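CDA peptide synthetase I (Streptomyces coelicolor, PDB 5DU9) belongs to the nonribosomal peptide synthetases and is represented here by its condensation domain, a member of the CoA-dependent acyltransferase clan. Local coordinates at residues V270-V275 with P362-M367; V288-P293 with L315-R320. The protein carries 1 engineered substitution. One frame throughout, in Å; residues are numbered along the deposited sequence.

Contact 1. Residues V270-V275 with P362-M367; sequences VVIAGV and PTVNVM
Val364 meets three residues of helix 270-275: Ile272, Val275 and, less closely, Val271. This is alpha/beta packing in the condensation domain. The helix lies against strand 363-366, which pairs with strand 393-398 of a mixed sheet. Helix and strand run nearly antiparallel, at 157°, and their axes come within 9.3 Å. The contact is apolar throughout.

The CB of Val364 points toward the helix. Both of its methyls meet Val275, and CG1 also meets Ile272. CG1 is anti to the backbone N (chi1 -178°). It reaches CG1 of Ile272 at 3.9 Å. It also comes within 4.2 Å of Val275 CG2. CG2 of Val364 packs on Val275 and lies 3.9 Å from Val275 CG1, with Val275 CG2 equally near. The side chains of Val364 and Val275 lie alongside each other, pointing opposite ways, and both methyls of Val275 are engaged. Val290 of strand 287-294 is a further neighbour of both valines.

One helical turn before Val275, Val271 meets Val366, two residues further along the strand. Their side chains cross obliquely, with Val271 CG1 3.9 Å from Val366 CG2. Val271 also rests on Leu397 of the neighbouring strand 393-398. The side chain of Ile272 also touches Val332 of helix 325-341. The helix therefore joins the sheet to a second helix.

Thr363 faces otherwise, and its OG1 is hydrogen-bonded to NH1 of Arg312, a residue of the ligand pocket. Just before the strand, the ring of Pro362 extends the apolar surface: its CG lies 4.3 Å from Val275 CG1.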
loop_
_atom_site.group_PDB
_atom_site.type_symbol
_atom_site.label_atom_id
_atom_site.label_comp_id
_atom_site.label_asym_id
_atom_site.label_seq_id
_atom_site.Cartn_x
_atom_site.Cartn_y
_atom_site.Cartn_z
ATOM N N VAL A 270 5.680 13.925 10.033
ATOM C CA VAL A 270 6.489 14.980 9.432
ATOM C C VAL A 270 6.312 14.956 7.915
ATOM O O VAL A 270 6.191 15.997 7.273
ATOM C CB VAL A 270 7.983 14.828 9.799
ATOM C CG1 VAL A 270 8.845 15.854 9.060
ATOM C CG2 VAL A 270 8.172 14.966 11.305
ATOM N N VAL A 271 6.289 13.762 7.336
ATOM C CA VAL A 271 6.095 13.637 5.895
ATOM C C VAL A 271 4.707 14.129 5.481
ATOM O O VAL A 271 4.571 14.864 4.505
ATOM C CB VAL A 271 6.304 12.180 5.438
ATOM C CG1 VAL A 271 5.937 11.996 3.971
ATOM C CG2 VAL A 271 7.746 11.772 5.666
ATOM N N ILE A 272 3.678 13.718 6.215
ATOM C CA ILE A 272 2.325 14.164 5.915
ATOM C C ILE A 272 2.248 15.690 5.994
ATOM O O ILE A 272 1.677 16.337 5.114
ATOM C CB ILE A 272 1.300 13.516 6.874
ATOM C CG1 ILE A 272 1.191 12.024 6.577
ATOM C CG2 ILE A 272 -0.072 14.154 6.723
ATOM C CD1 ILE A 272 0.493 11.219 7.665
ATOM N N ALA A 273 2.831 16.267 7.039
ATOM C CA ALA A 273 2.877 17.723 7.166
ATOM C C ALA A 273 3.606 18.352 5.979
ATOM O O ALA A 273 3.215 19.412 5.487
ATOM C CB ALA A 273 3.548 18.122 8.474
ATOM N N GLY A 274 4.661 17.689 5.514
ATOM C CA GLY A 274 5.405 18.154 4.358
ATOM C C GLY A 274 4.563 18.186 3.096
ATOM O O GLY A 274 4.635 19.137 2.323
ATOM N N VAL A 275 3.765 17.145 2.880
ATOM C CA VAL A 275 2.860 17.127 1.738
ATOM C C VAL A 275 1.826 18.246 1.875
ATOM O O VAL A 275 1.551 18.958 0.917
ATOM C CB VAL A 275 2.149 15.762 1.586
ATOM C CG1 VAL A 275 1.167 15.797 0.424
ATOM C CG2 VAL A 275 3.163 14.655 1.370
ATOM N N PRO A 362 -4.188 13.790 -2.486
ATOM C CA PRO A 362 -3.184 12.762 -2.772
ATOM C C PRO A 362 -3.111 11.763 -1.629
ATOM O O PRO A 362 -3.185 12.165 -0.473
ATOM C CB PRO A 362 -1.882 13.557 -2.902
ATOM C CG PRO A 362 -2.150 14.859 -2.216
ATOM C CD PRO A 362 -3.602 15.139 -2.444
ATOM N N THR A 363 -3.000 10.479 -1.942
ATOM C CA THR A 363 -2.817 9.482 -0.903
ATOM C C THR A 363 -1.371 9.522 -0.440
ATOM O O THR A 363 -0.458 9.385 -1.251
ATOM C CB THR A 363 -3.170 8.066 -1.390
ATOM O OG1 THR A 363 -4.548 8.025 -1.785
ATOM C CG2 THR A 363 -2.935 7.041 -0.282
ATOM N N VAL A 364 -1.172 9.734 0.858
ATOM C CA VAL A 364 0.163 9.743 1.443
ATOM C C VAL A 364 0.339 8.469 2.253
ATOM O O VAL A 364 -0.204 8.332 3.349
ATOM C CB VAL A 364 0.392 10.976 2.331
ATOM C CG1 VAL A 364 1.820 10.980 2.884
ATOM C CG2 VAL A 364 0.123 12.243 1.538
ATOM N N ASN A 365 1.107 7.544 1.687
ATOM C CA ASN A 365 1.287 6.210 2.231
ATOM C C ASN A 365 2.727 6.008 2.679
ATOM O O ASN A 365 3.579 5.601 1.886
ATOM C CB ASN A 365 0.895 5.171 1.174
ATOM C CG ASN A 365 1.009 3.746 1.670
ATOM O OD1 ASN A 365 1.236 3.498 2.852
ATOM N ND2 ASN A 365 0.837 2.794 0.759
ATOM N N VAL A 366 2.993 6.320 3.943
ATOM C CA VAL A 366 4.295 6.077 4.540
ATOM C C VAL A 366 4.237 4.665 5.088
ATOM O O VAL A 366 3.637 4.421 6.135
ATOM C CB VAL A 366 4.627 7.088 5.646
ATOM C CG1 VAL A 366 6.041 6.848 6.177
ATOM C CG2 VAL A 366 4.492 8.511 5.129
ATOM N N MET A 367 4.835 3.724 4.367
ATOM C CA MET A 367 4.704 2.325 4.742
ATOM C C MET A 367 5.416 2.062 6.060
ATOM O O MET A 367 6.475 2.635 6.333
ATOM C CB MET A 367 5.246 1.409 3.646
ATOM C CG MET A 367 4.363 1.380 2.409
ATOM S SD MET A 367 4.732 0.015 1.292
ATOM C CE MET A 367 4.043 -1.369 2.198
#

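Contact 2. Residues V288-P293 with L315-R320; sequences VVVSVP and LRLAVR
Val288 and Val290 pair with Leu317 and Leu315 in an antiparallel strand pair of the condensation domain. The angle between the directions of the two segments is 152°.

Four backbone hydrogen bonds hold the pairing. Val288 N gives to Leu317 O at 2.8 Å, and Leu317 N returns to Val288 O at 2.9 Å. Both residues are therefore bonded in both directions. The second hydrogen-bonded pair is less even. Leu315 N lies 2.7 Å from Val290 O and approaches it almost in line with the carbonyl. Val290 N is 3.1 Å from Leu315 O and is tilted 19° from that carbonyl's plane. Between them, Val289 and Arg316 form a non-hydrogen-bonded pair. Here the CA of Val289 makes a CA-H...O contact with Leu315 O.

Apolar contacts fill the face that carries Val288, Val290, Leu315 and Leu317. Helices 267-283 and 325-341 cover this face; Leu315 touches both, through Ile272 and Ala335 among others. CG2 of Val288 sits between its own backbone N and carbonyl carbon (chi1 -63°). There it lies 3.3 Å from Leu317 O and also packs on Leu317 CB. The Val290 and Leu315 side chains run alongside each other in the same direction, with Val290 CG2 3.8 Å from Leu315 CB. Val292 comes to the same leucine from across, its CG2 4.0 Å from Leu315 CB.

Charge appears on the other face. The chain of Arg316 is extended from CG to NE, and its NH2 forms a salt bridge with Asp223 OD2. The link to Asp287 through NE is long and weak. Nearer the backbone, Arg316 CG passes 4.3 Å from Val289 CG2.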
loop_
_atom_site.group_PDB
_atom_site.type_symbol
_atom_site.label_atom_id
_atom_site.label_comp_id
_atom_site.label_asym_id
_atom_site.label_seq_id
_atom_site.Cartn_x
_atom_site.Cartn_y
_atom_site.Cartn_z
ATOM N N VAL A 288 -6.295 22.211 2.980
ATOM C CA VAL A 288 -5.744 21.157 2.147
ATOM C C VAL A 288 -6.258 19.809 2.624
ATOM O O VAL A 288 -6.477 19.595 3.821
ATOM C CB VAL A 288 -4.201 21.172 2.154
ATOM C CG1 VAL A 288 -3.687 22.480 1.564
ATOM C CG2 VAL A 288 -3.662 20.973 3.559
ATOM N N VAL A 289 -6.471 18.914 1.670
ATOM C CA VAL A 289 -6.867 17.547 1.968
ATOM C C VAL A 289 -5.805 16.590 1.457
ATOM O O VAL A 289 -5.345 16.713 0.319
ATOM C CB VAL A 289 -8.224 17.199 1.330
ATOM C CG1 VAL A 289 -8.636 15.775 1.675
ATOM C CG2 VAL A 289 -9.287 18.183 1.789
ATOM N N VAL A 290 -5.398 15.666 2.317
ATOM C CA VAL A 290 -4.634 14.512 1.880
ATOM C C VAL A 290 -5.381 13.280 2.352
ATOM O O VAL A 290 -6.164 13.348 3.297
ATOM C CB VAL A 290 -3.195 14.521 2.422
ATOM C CG1 VAL A 290 -2.458 15.766 1.929
ATOM C CG2 VAL A 290 -3.177 14.453 3.931
ATOM N N SER A 291 -5.159 12.161 1.676
ATOM C CA SER A 291 -5.785 10.905 2.061
ATOM C C SER A 291 -4.751 10.001 2.700
ATOM O O SER A 291 -3.619 9.896 2.221
ATOM C CB SER A 291 -6.428 10.222 0.850
ATOM O OG SER A 291 -7.460 11.026 0.288
ATOM N N VAL A 292 -5.149 9.356 3.791
ATOM C CA VAL A 292 -4.250 8.546 4.585
ATOM C C VAL A 292 -4.772 7.113 4.674
ATOM O O VAL A 292 -5.920 6.896 5.048
ATOM C CB VAL A 292 -4.094 9.138 6.006
ATOM C CG1 VAL A 292 -3.164 8.288 6.847
ATOM C CG2 VAL A 292 -3.581 10.569 5.923
ATOM N N PRO A 293 -3.938 6.128 4.313
ATOM C CA PRO A 293 -4.356 4.745 4.558
ATOM C C PRO A 293 -4.160 4.315 6.011
ATOM O O PRO A 293 -3.209 4.746 6.665
ATOM C CB PRO A 293 -3.455 3.926 3.623
ATOM C CG PRO A 293 -2.298 4.805 3.285
ATOM C CD PRO A 293 -2.585 6.209 3.733
ATOM N N LEU A 315 -7.750 13.429 5.468
ATOM C CA LEU A 315 -7.158 14.252 6.506
ATOM C C LEU A 315 -7.240 15.703 6.070
ATOM O O LEU A 315 -6.572 16.120 5.121
ATOM C CB LEU A 315 -5.709 13.831 6.755
ATOM C CG LEU A 315 -5.035 14.368 8.016
ATOM C CD1 LEU A 315 -5.615 13.712 9.258
ATOM C CD2 LEU A 315 -3.542 14.134 7.937
ATOM N N ARG A 316 -8.087 16.468 6.747
ATOM C CA ARG A 316 -8.296 17.857 6.397
ATOM C C ARG A 316 -7.469 18.751 7.300
ATOM O O ARG A 316 -7.524 18.634 8.528
ATOM C CB ARG A 316 -9.768 18.212 6.499
ATOM C CG ARG A 316 -10.090 19.508 5.837
ATOM C CD ARG A 316 -11.579 19.675 5.720
ATOM N NE ARG A 316 -11.914 20.679 4.729
ATOM C CZ ARG A 316 -13.150 20.944 4.338
ATOM N NH1 ARG A 316 -14.173 20.274 4.861
ATOM N NH2 ARG A 316 -13.360 21.877 3.423
ATOM N N LEU A 317 -6.707 19.640 6.673
ATOM C CA LEU A 317 -5.703 20.444 7.357
ATOM C C LEU A 317 -5.822 21.896 6.924
ATOM O O LEU A 317 -5.831 22.187 5.730
ATOM C CB LEU A 317 -4.296 19.925 7.043
ATOM C CG LEU A 317 -4.096 18.418 7.211
ATOM C CD1 LEU A 317 -2.870 17.929 6.461
ATOM C CD2 LEU A 317 -3.992 18.078 8.685
ATOM N N ALA A 318 -5.918 22.801 7.893
ATOM C CA ALA A 318 -5.880 24.224 7.605
ATOM C C ALA A 318 -4.465 24.734 7.822
ATOM O O ALA A 318 -3.885 24.521 8.884
ATOM C CB ALA A 318 -6.868 24.983 8.480
ATOM N N VAL A 319 -3.905 25.377 6.801
ATOM C CA VAL A 319 -2.590 25.994 6.901
ATOM C C VAL A 319 -2.777 27.500 6.782
ATOM O O VAL A 319 -3.004 28.034 5.695
ATOM C CB VAL A 319 -1.617 25.475 5.820
ATOM C CG1 VAL A 319 -0.239 26.081 6.008
ATOM C CG2 VAL A 319 -1.532 23.956 5.866
ATOM N N ARG A 320 -2.704 28.176 7.922
ATOM C CA ARG A 320 -2.979 29.600 7.987
ATOM C C ARG A 320 -1.717 30.408 7.720
ATOM O O ARG A 320 -0.608 29.893 7.856
ATOM C CB ARG A 320 -3.566 29.962 9.354
ATOM C CG ARG A 320 -5.012 29.521 9.535
ATOM C CD ARG A 320 -5.477 29.722 10.969
ATOM N NE ARG A 320 -6.912 29.495 11.127
ATOM C CZ ARG A 320 -7.473 28.309 11.346
ATOM N NH1 ARG A 320 -6.730 27.213 11.429
ATOM N NH2 ARG A 320 -8.790 28.218 11.476
#

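Of these elements, helix 267-283 comes first and supplies 270-275 to contact 1. Strand 287-294 follows directly. It pairs with strand 311-318, so contact 2 closes a short loop of 21 residues between its segments. The chain then forms helices 325-341 and 347-354 before reaching strand 363-366. There contact 1 closes the longer loop, with contact 2 nested inside it. The two centres are 10 Å apart and the segments touch. Val364 N lies 2.8 Å from Ser291 O, and Ser291 N lies 2.9 Å from Pro362 O, both probable hydrogen bonds. Together they join the antiparallel pair to strand 363-366, beside helix 267-283.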